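Long-range contacts in WipB (PDB 5NNY), which is a Legionella effector translocated into host cells, where its phosphatase domain acts as a Ser/Thr phosphatase and the protein targets the lysosomal nutrient-sensing machinery: residues A[27-32]-A[83-88]; A[36-41]-A[77-82]; A[45-50]-A[66-71]; A[70-75]-A[104-109]. All coordinates share one frame; numbering follows the deposited sequence.

Interaction 1 of 4, residues A[27-32]-A[83-88]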
loop_
_atom_site.group_PDB
_atom_site.type_symbol
_atom_site.label_atom_id
_atom_site.label_comp_id
_atom_site.label_asym_id
_atom_site.label_seq_id
_atom_site.Cartn_x
_atom_site.Cartn_y
_atom_site.Cartn_z
ATOM N N ILE A 27 -1.040 17.363 -8.003
ATOM C CA ILE A 27 -1.569 17.194 -6.655
ATOM C C ILE A 27 -0.851 18.105 -5.667
ATOM O O ILE A 27 -1.470 18.636 -4.740
ATOM C CB ILE A 27 -1.478 15.725 -6.210
ATOM C CG1 ILE A 27 -2.114 14.810 -7.250
ATOM C CG2 ILE A 27 -2.138 15.559 -4.835
ATOM C CD1 ILE A 27 -3.602 15.010 -7.347
ATOM N N ILE A 28 0.473 18.252 -5.792
ATOM C CA ILE A 28 1.242 19.001 -4.806
ATOM C C ILE A 28 2.117 20.025 -5.502
ATOM O O ILE A 28 2.519 19.863 -6.657
ATOM C CB ILE A 28 2.137 18.108 -3.912
ATOM C CG1 ILE A 28 3.220 17.451 -4.754
ATOM C CG2 ILE A 28 1.309 17.084 -3.157
ATOM C CD1 ILE A 28 4.175 16.570 -3.942
ATOM N N ALA A 29 2.433 21.074 -4.754
ATOM C CA ALA A 29 3.420 22.069 -5.147
ATOM C C ALA A 29 4.604 22.011 -4.194
ATOM O O ALA A 29 4.438 21.891 -2.977
ATOM C CB ALA A 29 2.823 23.477 -5.162
ATOM N N ILE A 30 5.797 22.069 -4.768
ATOM C CA ILE A 30 7.052 22.055 -4.021
ATOM C C ILE A 30 8.041 22.827 -4.869
ATOM O O ILE A 30 8.033 22.712 -6.095
ATOM C CB ILE A 30 7.537 20.609 -3.728
ATOM C CG1 ILE A 30 8.763 20.590 -2.801
ATOM C CG2 ILE A 30 7.894 19.882 -5.019
ATOM C CD1 ILE A 30 9.303 19.155 -2.540
ATOM N N SER A 31 8.863 23.637 -4.229
ATOM C CA SER A 31 9.803 24.443 -4.975
ATOM C C SER A 31 10.844 23.560 -5.656
ATOM O O SER A 31 11.118 22.440 -5.209
ATOM C CB SER A 31 10.492 25.461 -4.069
ATOM O OG SER A 31 11.366 24.846 -3.124
ATOM N N PRO A 32 11.414 24.031 -6.763
ATOM C CA PRO A 32 12.532 23.301 -7.368
ATOM C C PRO A 32 13.679 23.062 -6.401
ATOM O O PRO A 32 14.300 21.991 -6.432
ATOM C CB PRO A 32 12.953 24.214 -8.530
ATOM C CG PRO A 32 11.722 24.964 -8.885
ATOM C CD PRO A 32 10.985 25.177 -7.584
ATOM N N LYS A 83 2.762 21.585 -0.304
ATOM C CA LYS A 83 1.370 22.007 -0.263
ATOM C C LYS A 83 0.564 21.171 -1.238
ATOM O O LYS A 83 0.957 21.005 -2.393
ATOM C CB LYS A 83 1.211 23.494 -0.603
ATOM C CG LYS A 83 0.004 24.105 0.092
ATOM C CD LYS A 83 -0.562 25.288 -0.656
ATOM C CE LYS A 83 -1.844 25.749 0.019
ATOM N NZ LYS A 83 -2.612 24.590 0.567
ATOM N N ILE A 84 -0.554 20.644 -0.758
ATOM C CA ILE A 84 -1.526 19.994 -1.623
ATOM C C ILE A 84 -2.328 21.092 -2.308
ATOM O O ILE A 84 -2.870 21.982 -1.641
ATOM C CB ILE A 84 -2.431 19.041 -0.828
ATOM C CG1 ILE A 84 -1.736 17.690 -0.601
ATOM C CG2 ILE A 84 -3.737 18.791 -1.558
ATOM C CD1 ILE A 84 -0.441 17.752 0.213
ATOM N N ILE A 85 -2.353 21.070 -3.634
ATOM C CA ILE A 85 -3.040 22.085 -4.428
ATOM C C ILE A 85 -4.262 21.541 -5.142
ATOM O O ILE A 85 -4.970 22.318 -5.800
ATOM C CB ILE A 85 -2.094 22.735 -5.460
ATOM C CG1 ILE A 85 -1.598 21.678 -6.449
ATOM C CG2 ILE A 85 -0.937 23.383 -4.755
ATOM C CD1 ILE A 85 -0.715 22.218 -7.555
ATOM N N ASN A 86 -4.521 20.240 -5.059
ATOM C CA ASN A 86 -5.690 19.633 -5.679
ATOM C C ASN A 86 -6.239 18.578 -4.736
ATOM O O ASN A 86 -5.594 17.547 -4.508
ATOM C CB ASN A 86 -5.360 19.015 -7.040
ATOM C CG ASN A 86 -6.612 18.659 -7.836
ATOM O OD1 ASN A 86 -7.642 18.330 -7.259
ATOM N ND2 ASN A 86 -6.532 18.754 -9.152
ATOM N N THR A 87 -7.427 18.842 -4.197
ATOM C CA THR A 87 -8.120 17.940 -3.293
ATOM C C THR A 87 -9.263 17.194 -3.966
ATOM O O THR A 87 -9.967 16.433 -3.294
ATOM C CB THR A 87 -8.657 18.723 -2.091
ATOM O OG1 THR A 87 -9.627 19.672 -2.552
ATOM C CG2 THR A 87 -7.532 19.464 -1.389
ATOM N N LYS A 88 -9.467 17.384 -5.266
ATOM C CA LYS A 88 -10.546 16.711 -5.982
ATOM C C LYS A 88 -10.063 15.546 -6.829
ATOM O O LYS A 88 -10.775 14.548 -6.971
ATOM C CB LYS A 88 -11.287 17.719 -6.866
ATOM C CG LYS A 88 -11.642 19.003 -6.136
ATOM C CD LYS A 88 -12.479 19.948 -6.980
ATOM C CE LYS A 88 -13.011 21.096 -6.128
ATOM N NZ LYS A 88 -13.815 20.554 -4.989
#

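Interaction 2 of 4, residues A[36-41]-A[77-82]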
loop_
_atom_site.group_PDB
_atom_site.type_symbol
_atom_site.label_atom_id
_atom_site.label_comp_id
_atom_site.label_asym_id
_atom_site.label_seq_id
_atom_site.Cartn_x
_atom_site.Cartn_y
_atom_site.Cartn_z
ATOM N N ALA A 36 14.931 19.375 -5.194
ATOM C CA ALA A 36 16.307 18.912 -5.335
ATOM C C ALA A 36 16.837 18.412 -4.005
ATOM O O ALA A 36 17.541 17.396 -3.957
ATOM C CB ALA A 36 17.209 20.018 -5.887
ATOM N N LYS A 37 16.506 19.112 -2.912
ATOM C CA LYS A 37 16.876 18.624 -1.588
ATOM C C LYS A 37 16.269 17.243 -1.330
ATOM O O LYS A 37 16.937 16.353 -0.789
ATOM C CB LYS A 37 16.427 19.606 -0.504
ATOM C CG LYS A 37 17.320 20.856 -0.308
ATOM C CD LYS A 37 16.737 21.772 0.783
ATOM C CE LYS A 37 17.657 22.932 1.184
ATOM N NZ LYS A 37 17.871 23.915 0.086
ATOM N N PHE A 38 14.999 17.055 -1.700
ATOM C CA PHE A 38 14.333 15.765 -1.502
ATOM C C PHE A 38 15.066 14.654 -2.249
ATOM O O PHE A 38 15.370 13.592 -1.676
ATOM C CB PHE A 38 12.876 15.870 -1.975
ATOM C CG PHE A 38 12.011 14.681 -1.647
ATOM C CD1 PHE A 38 12.191 13.458 -2.276
ATOM C CD2 PHE A 38 10.949 14.829 -0.764
ATOM C CE1 PHE A 38 11.362 12.387 -2.002
ATOM C CE2 PHE A 38 10.121 13.778 -0.475
ATOM C CZ PHE A 38 10.315 12.551 -1.089
ATOM N N ALA A 39 15.359 14.883 -3.537
ATOM C CA ALA A 39 16.059 13.873 -4.331
ATOM C C ALA A 39 17.442 13.578 -3.752
ATOM O O ALA A 39 17.882 12.419 -3.742
ATOM C CB ALA A 39 16.178 14.319 -5.789
ATOM N N GLU A 40 18.144 14.619 -3.280
ATOM C CA GLU A 40 19.450 14.429 -2.642
ATOM C C GLU A 40 19.357 13.535 -1.408
ATOM O O GLU A 40 20.194 12.646 -1.206
ATOM C CB GLU A 40 20.053 15.783 -2.232
ATOM C CG GLU A 40 21.529 15.651 -1.822
ATOM C CD GLU A 40 22.217 16.969 -1.627
ATOM O OE1 GLU A 40 21.647 18.017 -2.021
ATOM O OE2 GLU A 40 23.336 16.944 -1.065
ATOM N N ILE A 41 18.388 13.803 -0.531
ATOM C CA ILE A 41 18.222 12.962 0.654
ATOM C C ILE A 41 17.874 11.544 0.231
ATOM O O ILE A 41 18.429 10.571 0.755
ATOM C CB ILE A 41 17.147 13.558 1.588
ATOM C CG1 ILE A 41 17.692 14.804 2.320
ATOM C CG2 ILE A 41 16.654 12.505 2.588
ATOM C CD1 ILE A 41 16.632 15.595 3.096
ATOM N N ALA A 77 11.252 18.666 7.532
ATOM C CA ALA A 77 11.186 20.076 7.133
ATOM C C ALA A 77 10.766 20.223 5.673
ATOM O O ALA A 77 10.061 21.174 5.309
ATOM C CB ALA A 77 12.535 20.754 7.364
ATOM N N LEU A 78 11.215 19.309 4.805
ATOM C CA LEU A 78 10.766 19.365 3.416
ATOM C C LEU A 78 9.284 19.036 3.315
ATOM O O LEU A 78 8.541 19.711 2.592
ATOM C CB LEU A 78 11.596 18.417 2.549
ATOM C CG LEU A 78 13.086 18.729 2.376
ATOM C CD1 LEU A 78 13.791 17.663 1.535
ATOM C CD2 LEU A 78 13.284 20.108 1.757
ATOM N N ILE A 79 8.835 18.004 4.033
ATOM C CA ILE A 79 7.413 17.647 4.021
ATOM C C ILE A 79 6.557 18.839 4.446
ATOM O O ILE A 79 5.484 19.094 3.882
ATOM C CB ILE A 79 7.168 16.429 4.931
ATOM C CG1 ILE A 79 7.923 15.198 4.409
ATOM C CG2 ILE A 79 5.670 16.164 5.101
ATOM C CD1 ILE A 79 7.452 14.683 3.024
ATOM N N ALA A 80 7.010 19.571 5.463
ATOM C CA ALA A 80 6.280 20.725 5.985
ATOM C C ALA A 80 6.190 21.865 4.983
ATOM O O ALA A 80 5.405 22.796 5.201
ATOM C CB ALA A 80 6.947 21.235 7.260
ATOM N N GLN A 81 6.986 21.833 3.931
ATOM C CA GLN A 81 6.941 22.824 2.868
ATOM C C GLN A 81 6.240 22.323 1.611
ATOM O O GLN A 81 6.310 22.986 0.569
ATOM C CB GLN A 81 8.357 23.272 2.529
ATOM C CG GLN A 81 9.045 23.966 3.689
ATOM C CD GLN A 81 10.458 24.358 3.352
ATOM O OE1 GLN A 81 10.673 25.311 2.604
ATOM N NE2 GLN A 81 11.436 23.608 3.881
ATOM N N ILE A 82 5.597 21.159 1.671
ATOM C CA ILE A 82 4.814 20.626 0.564
ATOM C C ILE A 82 3.373 21.074 0.759
ATOM O O ILE A 82 2.841 21.013 1.875
ATOM C CB ILE A 82 4.926 19.094 0.495
ATOM C CG1 ILE A 82 6.343 18.689 0.057
ATOM C CG2 ILE A 82 3.872 18.518 -0.427
ATOM C CD1 ILE A 82 6.625 17.159 0.155
#

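Interaction 3 of 4, residues A[45-50]-A[66-71]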
loop_
_atom_site.group_PDB
_atom_site.type_symbol
_atom_site.label_atom_id
_atom_site.label_comp_id
_atom_site.label_asym_id
_atom_site.label_seq_id
_atom_site.Cartn_x
_atom_site.Cartn_y
_atom_site.Cartn_z
ATOM N N PRO A 45 24.200 8.335 -0.356
ATOM C CA PRO A 45 24.899 7.038 -0.328
ATOM C C PRO A 45 24.737 6.276 0.973
ATOM O O PRO A 45 24.595 5.049 0.940
ATOM C CB PRO A 45 26.360 7.436 -0.576
ATOM C CG PRO A 45 26.242 8.657 -1.457
ATOM C CD PRO A 45 25.006 9.393 -1.000
ATOM N N GLU A 46 24.744 6.963 2.122
ATOM C CA GLU A 46 24.660 6.246 3.385
ATOM C C GLU A 46 23.322 5.546 3.577
ATOM O O GLU A 46 23.229 4.669 4.440
ATOM C CB GLU A 46 24.921 7.202 4.554
ATOM C CG GLU A 46 23.970 8.378 4.589
ATOM C CD GLU A 46 24.128 9.226 5.851
ATOM O OE1 GLU A 46 23.663 10.387 5.836
ATOM O OE2 GLU A 46 24.713 8.726 6.833
ATOM N N LEU A 47 22.309 5.870 2.768
ATOM C CA LEU A 47 21.005 5.220 2.848
ATOM C C LEU A 47 20.790 4.129 1.800
ATOM O O LEU A 47 19.701 3.548 1.764
ATOM C CB LEU A 47 19.874 6.251 2.708
ATOM C CG LEU A 47 19.756 7.333 3.786
ATOM C CD1 LEU A 47 18.583 8.280 3.442
ATOM C CD2 LEU A 47 19.505 6.707 5.134
ATOM N N GLN A 48 21.774 3.842 0.952
ATOM C CA GLN A 48 21.589 2.917 -0.161
ATOM C C GLN A 48 22.011 1.502 0.231
ATOM O O GLN A 48 23.161 1.269 0.630
ATOM C CB GLN A 48 22.368 3.376 -1.400
ATOM C CG GLN A 48 22.093 4.820 -1.828
ATOM C CD GLN A 48 20.614 5.118 -1.932
ATOM O OE1 GLN A 48 19.895 4.457 -2.696
ATOM N NE2 GLN A 48 20.142 6.122 -1.171
ATOM N N ALA A 49 21.083 0.560 0.118
ATOM C CA ALA A 49 21.455 -0.832 0.306
ATOM C C ALA A 49 22.200 -1.344 -0.926
ATOM O O ALA A 49 22.127 -0.761 -2.008
ATOM C CB ALA A 49 20.216 -1.688 0.580
ATOM N N ASP A 50 22.932 -2.450 -0.748
ATOM C CA ASP A 50 23.691 -3.060 -1.850
ATOM C C ASP A 50 24.662 -2.069 -2.484
ATOM O O ASP A 50 24.925 -2.133 -3.687
ATOM C CB ASP A 50 22.752 -3.627 -2.919
ATOM C CG ASP A 50 21.739 -4.596 -2.350
ATOM O OD1 ASP A 50 22.126 -5.423 -1.497
ATOM O OD2 ASP A 50 20.557 -4.531 -2.754
ATOM N N GLU A 66 22.800 9.524 15.203
ATOM C CA GLU A 66 23.008 10.917 14.815
ATOM C C GLU A 66 22.734 11.111 13.330
ATOM O O GLU A 66 22.026 12.039 12.936
ATOM C CB GLU A 66 24.439 11.365 15.154
ATOM C CG GLU A 66 24.797 12.731 14.538
ATOM C CD GLU A 66 26.284 13.085 14.598
ATOM O OE1 GLU A 66 26.589 14.295 14.519
ATOM O OE2 GLU A 66 27.144 12.176 14.699
ATOM N N ARG A 67 23.291 10.233 12.494
ATOM C CA ARG A 67 23.102 10.328 11.051
ATOM C C ARG A 67 21.625 10.323 10.685
ATOM O O ARG A 67 21.171 11.133 9.867
ATOM C CB ARG A 67 23.803 9.160 10.354
ATOM C CG ARG A 67 25.336 9.190 10.360
ATOM C CD ARG A 67 25.843 7.817 9.937
ATOM N NE ARG A 67 27.297 7.703 9.789
ATOM C CZ ARG A 67 27.906 7.534 8.619
ATOM N NH1 ARG A 67 29.232 7.396 8.544
ATOM N NH2 ARG A 67 27.184 7.505 7.514
ATOM N N LEU A 68 20.875 9.371 11.245
ATOM C CA LEU A 68 19.456 9.215 10.924
ATOM C C LEU A 68 18.622 10.389 11.440
ATOM O O LEU A 68 17.702 10.848 10.759
ATOM C CB LEU A 68 18.935 7.901 11.506
ATOM C CG LEU A 68 19.529 6.630 10.907
ATOM C CD1 LEU A 68 19.223 5.419 11.765
ATOM C CD2 LEU A 68 19.001 6.447 9.510
ATOM N N GLU A 69 18.935 10.886 12.641
ATOM C CA GLU A 69 18.226 12.046 13.179
ATOM C C GLU A 69 18.373 13.259 12.266
ATOM O O GLU A 69 17.402 13.986 12.029
ATOM C CB GLU A 69 18.738 12.393 14.583
ATOM C CG GLU A 69 18.559 11.306 15.649
ATOM C CD GLU A 69 17.213 11.342 16.356
ATOM O OE1 GLU A 69 16.282 12.014 15.860
ATOM O OE2 GLU A 69 17.094 10.696 17.422
ATOM N N GLU A 70 19.586 13.512 11.765
ATOM C CA GLU A 70 19.780 14.680 10.908
ATOM C C GLU A 70 19.017 14.539 9.596
ATOM O O GLU A 70 18.440 15.514 9.101
ATOM C CB GLU A 70 21.267 14.911 10.641
ATOM C CG GLU A 70 22.175 14.803 11.882
ATOM C CD GLU A 70 21.846 15.769 13.026
ATOM O OE1 GLU A 70 20.660 15.991 13.345
ATOM O OE2 GLU A 70 22.800 16.298 13.639
ATOM N N ILE A 71 18.995 13.331 9.024
ATOM C CA ILE A 71 18.207 13.093 7.809
ATOM C C ILE A 71 16.728 13.310 8.097
ATOM O O ILE A 71 16.006 13.960 7.325
ATOM C CB ILE A 71 18.456 11.664 7.283
ATOM C CG1 ILE A 71 19.847 11.550 6.643
ATOM C CG2 ILE A 71 17.312 11.223 6.332
ATOM C CD1 ILE A 71 20.387 10.079 6.550
HETATM O O HOH W 1 23.261 11.742 7.956
#

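Interaction 4 of 4, residues A[70-75]-A[104-109]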
loop_
_atom_site.group_PDB
_atom_site.type_symbol
_atom_site.label_atom_id
_atom_site.label_comp_id
_atom_site.label_asym_id
_atom_site.label_seq_id
_atom_site.Cartn_x
_atom_site.Cartn_y
_atom_site.Cartn_z
ATOM N N GLU A 70 19.586 13.512 11.765
ATOM C CA GLU A 70 19.780 14.680 10.908
ATOM C C GLU A 70 19.017 14.539 9.596
ATOM O O GLU A 70 18.440 15.514 9.101
ATOM C CB GLU A 70 21.267 14.911 10.641
ATOM C CG GLU A 70 22.175 14.803 11.882
ATOM C CD GLU A 70 21.846 15.769 13.026
ATOM O OE1 GLU A 70 20.660 15.991 13.345
ATOM O OE2 GLU A 70 22.800 16.298 13.639
ATOM N N ILE A 71 18.995 13.331 9.024
ATOM C CA ILE A 71 18.207 13.093 7.809
ATOM C C ILE A 71 16.728 13.310 8.097
ATOM O O ILE A 71 16.006 13.960 7.325
ATOM C CB ILE A 71 18.456 11.664 7.283
ATOM C CG1 ILE A 71 19.847 11.550 6.643
ATOM C CG2 ILE A 71 17.312 11.223 6.332
ATOM C CD1 ILE A 71 20.387 10.079 6.550
ATOM N N LYS A 72 16.260 12.759 9.216
ATOM C CA LYS A 72 14.841 12.784 9.549
ATOM C C LYS A 72 14.340 14.209 9.746
ATOM O O LYS A 72 13.278 14.584 9.234
ATOM C CB LYS A 72 14.593 11.952 10.805
ATOM C CG LYS A 72 13.156 11.991 11.329
ATOM C CD LYS A 72 13.073 11.201 12.635
ATOM C CE LYS A 72 11.832 11.517 13.443
ATOM N NZ LYS A 72 11.861 10.872 14.791
ATOM N N LYS A 73 15.081 15.023 10.497
ATOM C CA LYS A 73 14.585 16.373 10.734
ATOM C C LYS A 73 14.537 17.172 9.434
ATOM O O LYS A 73 13.579 17.910 9.194
ATOM C CB LYS A 73 15.424 17.074 11.811
ATOM C CG LYS A 73 16.789 17.523 11.371
ATOM C CD LYS A 73 17.746 17.650 12.546
ATOM C CE LYS A 73 17.256 18.634 13.587
ATOM N NZ LYS A 73 18.373 19.064 14.478
ATOM N N GLN A 74 15.530 17.005 8.552
ATOM C CA GLN A 74 15.489 17.763 7.309
ATOM C C GLN A 74 14.413 17.219 6.381
ATOM O O GLN A 74 13.730 17.993 5.692
ATOM C CB GLN A 74 16.846 17.781 6.589
ATOM C CG GLN A 74 16.744 18.772 5.407
ATOM C CD GLN A 74 17.974 18.932 4.535
ATOM O OE1 GLN A 74 18.944 18.193 4.625
ATOM N NE2 GLN A 74 17.928 19.935 3.674
ATOM N N TYR A 75 14.243 15.894 6.351
ATOM C CA TYR A 75 13.164 15.324 5.552
ATOM C C TYR A 75 11.819 15.884 5.990
ATOM O O TYR A 75 10.998 16.282 5.155
ATOM C CB TYR A 75 13.164 13.793 5.650
ATOM C CG TYR A 75 12.111 13.190 4.758
ATOM C CD1 TYR A 75 12.322 13.087 3.388
ATOM C CD2 TYR A 75 10.883 12.787 5.266
ATOM C CE1 TYR A 75 11.361 12.557 2.540
ATOM C CE2 TYR A 75 9.901 12.270 4.415
ATOM C CZ TYR A 75 10.161 12.150 3.061
ATOM O OH TYR A 75 9.214 11.642 2.210
ATOM N N ILE A 104 13.474 3.708 2.526
ATOM C CA ILE A 104 12.949 3.573 3.886
ATOM C C ILE A 104 11.481 3.958 3.893
ATOM O O ILE A 104 11.088 4.973 3.309
ATOM C CB ILE A 104 13.763 4.414 4.907
ATOM C CG1 ILE A 104 13.376 4.043 6.350
ATOM C CG2 ILE A 104 13.655 5.917 4.632
ATOM C CD1 ILE A 104 14.369 4.585 7.396
ATOM N N ASP A 105 10.671 3.144 4.578
ATOM C CA ASP A 105 9.222 3.351 4.555
ATOM C C ASP A 105 8.805 4.650 5.216
ATOM O O ASP A 105 7.723 5.159 4.913
ATOM C CB ASP A 105 8.490 2.194 5.228
ATOM C CG ASP A 105 8.352 0.992 4.315
ATOM O OD1 ASP A 105 8.476 1.183 3.081
ATOM O OD2 ASP A 105 8.163 -0.143 4.847
ATOM N N TYR A 106 9.634 5.192 6.111
ATOM C CA TYR A 106 9.319 6.469 6.742
ATOM C C TYR A 106 9.006 7.546 5.712
ATOM O O TYR A 106 8.141 8.394 5.942
ATOM C CB TYR A 106 10.493 6.924 7.612
ATOM C CG TYR A 106 10.167 8.096 8.503
ATOM C CD1 TYR A 106 9.436 7.914 9.663
ATOM C CD2 TYR A 106 10.579 9.400 8.165
ATOM C CE1 TYR A 106 9.125 8.991 10.483
ATOM C CE2 TYR A 106 10.272 10.487 8.987
ATOM C CZ TYR A 106 9.552 10.267 10.141
ATOM O OH TYR A 106 9.242 11.312 10.968
ATOM N N PHE A 107 9.709 7.534 4.570
ATOM C CA PHE A 107 9.577 8.621 3.600
ATOM C C PHE A 107 8.172 8.670 3.013
ATOM O O PHE A 107 7.544 9.734 2.961
ATOM C CB PHE A 107 10.615 8.474 2.488
ATOM C CG PHE A 107 12.047 8.756 2.923
ATOM C CD1 PHE A 107 12.328 9.522 4.057
ATOM C CD2 PHE A 107 13.097 8.307 2.144
ATOM C CE1 PHE A 107 13.650 9.800 4.418
ATOM C CE2 PHE A 107 14.419 8.590 2.482
ATOM C CZ PHE A 107 14.699 9.346 3.629
ATOM N N ILE A 108 7.652 7.516 2.589
ATOM C CA ILE A 108 6.325 7.480 1.985
ATOM C C ILE A 108 5.256 7.619 3.058
ATOM O O ILE A 108 4.194 8.194 2.812
ATOM C CB ILE A 108 6.157 6.203 1.131
ATOM C CG1 ILE A 108 6.863 6.424 -0.213
ATOM C CG2 ILE A 108 4.683 5.832 0.923
ATOM C CD1 ILE A 108 6.599 5.419 -1.279
ATOM N N LEU A 109 5.534 7.152 4.278
ATOM C CA LEU A 109 4.557 7.320 5.355
ATOM C C LEU A 109 4.308 8.795 5.648
ATOM O O LEU A 109 3.165 9.207 5.891
ATOM C CB LEU A 109 5.024 6.599 6.620
ATOM C CG LEU A 109 4.928 5.071 6.629
ATOM C CD1 LEU A 109 5.552 4.497 7.912
ATOM C CD2 LEU A 109 3.469 4.640 6.489
#

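Interaction 1 of 4, residues A[27-32]-A[83-88]
Strands 28-29 and 83-84 run antiparallel as a two-stranded ribbon, with Ala29 and Lys83 as the hydrogen-bonded pair and Ile28 facing Ile84 as the non-hydrogen-bonded pair. Ala29 N donates to Lys83 O at 2.8 Å, nearly along the C=O axis, and Lys83 N returns an almost linear bond (178°) to Ala29 O at 3.2 Å. At the other end Ile85 N reaches Ile27 O at 2.8 Å from above the carbonyl plane; the same oxygen receives a weak bond from Asn86 N. On one face of the ribbon Ile28 and Ile84 cross obliquely, Ile28 CG2 lying 3.9 Å from Ile84 CD1. Ile28 holds CG1 in the crowded position between backbone N and carbonyl carbon (chi1 66°), with CG2 beside its own N. This face lies against helix 15-24 through Leu19, Leu22 and Val23, and against Leu115 of helix 105-117. On the other face Ala29 CB meets Ile85 CG2 at 3.8 Å, and the Ile85 CG1 branch lies 3.5 Å from Ile27 O. Past the ribbon, Asn86 OD1 accepts from Lys88 N at 2.9 Å, an Asx turn on the way to strand 90-93. Backbone bonds thus tie the two strands together, while the isoleucines give the ribbon one apolar face, packed on helices 15-24 and 105-117, and leave Lys83 and Ile85 on its exposed side.

Interaction 2 of 4, residues A[36-41]-A[77-82]
Ala77 O, near the end of helix 64-79, is gripped by one side-chain bond, from within its own segment: Gln81 NE2 donates to it at 3.1 Å. The donor comes from well above the carbonyl plane, 59° out of it, whereas Ala77 O lies close to the amide plane of Gln81. The other end of that amide, Gln81 OE1, accepts from Asn34 ND2, so Gln81 links the end of one helix to helix 32-42. A type I turn from Ile79 to Ile82 then leads the chain toward strand 83-84. Between the two segments the contact is apolar and centres on Leu78, whose CG is anti to its carbonyl carbon (chi1 -65°). Its two methyls fork over helix 32-42. CD1 lies against the backbone, 3.5 Å from Phe38 N, and meets Ile41 CD1 tip to tip at 3.8 Å. CD2 touches Lys37 CB at 3.9 Å, where the two side chains cross at about a right angle and Lys37 CB and CD lie alongside CD2. Phe38, with CG anti to its backbone N (chi1 -171°), offers its ring edge to Ile79 CD1; the ring also meets Tyr75 and packs on Leu16, Leu19 and Leu111. Leu78 thus packs between the two helices with no hydrogen bond across the contact, so shape and burial join helix 32-42 to helix 64-79, while the polar link through Gln81 sits at the more exposed margin.

Interaction 3 of 4, residues A[45-50]-A[66-71]
A short 3-10 turn, residues 45-47, follows helix 32-42 and docks on the N-terminal half of helix 64-79, part of a stretch predicted as coiled coil. Its polar side is a salt bridge: Arg67 NH2 donates to Glu46 OE2 at 2.8 Å, with a bent N-H...O angle of 141°. The oxygen is met from above the carboxylate plane, and the carboxylate and guanidinium planes stand 63° apart, so the two groups meet through one oxygen and one nitrogen. Glu46 carries CG in the crowded position between backbone N and carbonyl carbon (chi1 58°) and is extended beyond it, which sends the carboxylate across to the helix. The Arg67 chain, extended from CG to NE, crosses it obliquely and brings CD to 3.4 Å from Glu46 OE2. Its NE is held by Asn63 OD1, a second-shell bond that helps set the guanidinium. The other carboxylate oxygen accepts from a water that also donates to Arg67 O, joining the glutamate to the helix backbone. The apolar side is formed by Leu47, which points tip to tip at Ile71, with Leu68 more distant beside it; Leu47 also packs on Val103. The partly exposed ion pair thus borders a buried leucine-isoleucine contact, and the same isoleucine serves both: Ile71 CD1 lies 3.4 Å from Glu46 OE1 and 3.8 Å from Leu47 CD2.

Interaction 4 of 4, residues A[70-75]-A[104-109]
The tight part of this contact is Tyr75 against Phe107, where helices 64-79 and 105-117 run nearly parallel, the axes of their short segments 11.6 Å apart at 16°. With CG anti to its backbone N (chi1 -176°), the Tyr75 ring reaches straight across. Phe107 CD1 sits over the centre of one face, 3.4 Å above the plane. The two planes are inclined by 31°, an oblique arrangement with ring centroids 4.3 Å apart. Beyond the ring, Tyr75 OH donates to Phe107 O at 2.6 Å, approaching from above the carbonyl plane, so a single tyrosine both takes Phe107 CD1 on its ring face and bonds the Phe107 backbone. One face of the Phe107 ring is covered from within its own segment by Ile104 CG2, and Ile71 CG2 touches the ring edge at CZ, 4.2 Å away. The looser side lies at Lys72, which is partly exposed. Its extended chain crosses Tyr106 at about a right angle, Lys72 CE passing 3.6 Å from Tyr106 OH. Both polar ends have partners beyond the two segments: Lys72 NZ bonds Ala172 O, while Tyr106 OH is engaged by Glu177 OE1 and Asn76 ND2. Tyr75 and Tyr106 themselves graze at 4.4 Å between CD2 and CE2. The phenol of Tyr75 thus has its polar end satisfied within a buried aromatic layer, which joins helix 64-79 to the first long helix of the phosphatase family region.

In the fold
Helix 64-79 is the common thread: interactions 2, 3 and 4 all use it, and the turn after it leads into the ribbon of interaction 1. Interactions 2 and 4 lie closest, centres about 9 Å apart, and meet where Phe38 CE2 approaches Tyr75 CE1 at 3.5 Å. Interactions 3 and 4 share Glu70 and Ile71, and Leu47 CD1 touches Phe107 CZ at 4.0 Å. Ile82 carries the packing on to interaction 1, its CG2 3.9 Å from Ile28 CB; interactions 1 and 3, with centres about 27 Å apart, do not touch. Interactions 1 to 3 hold the excursion between strands 6-8 and 90-93, neighbours in the central sheet, together, and interaction 4 joins it to helix 105-117.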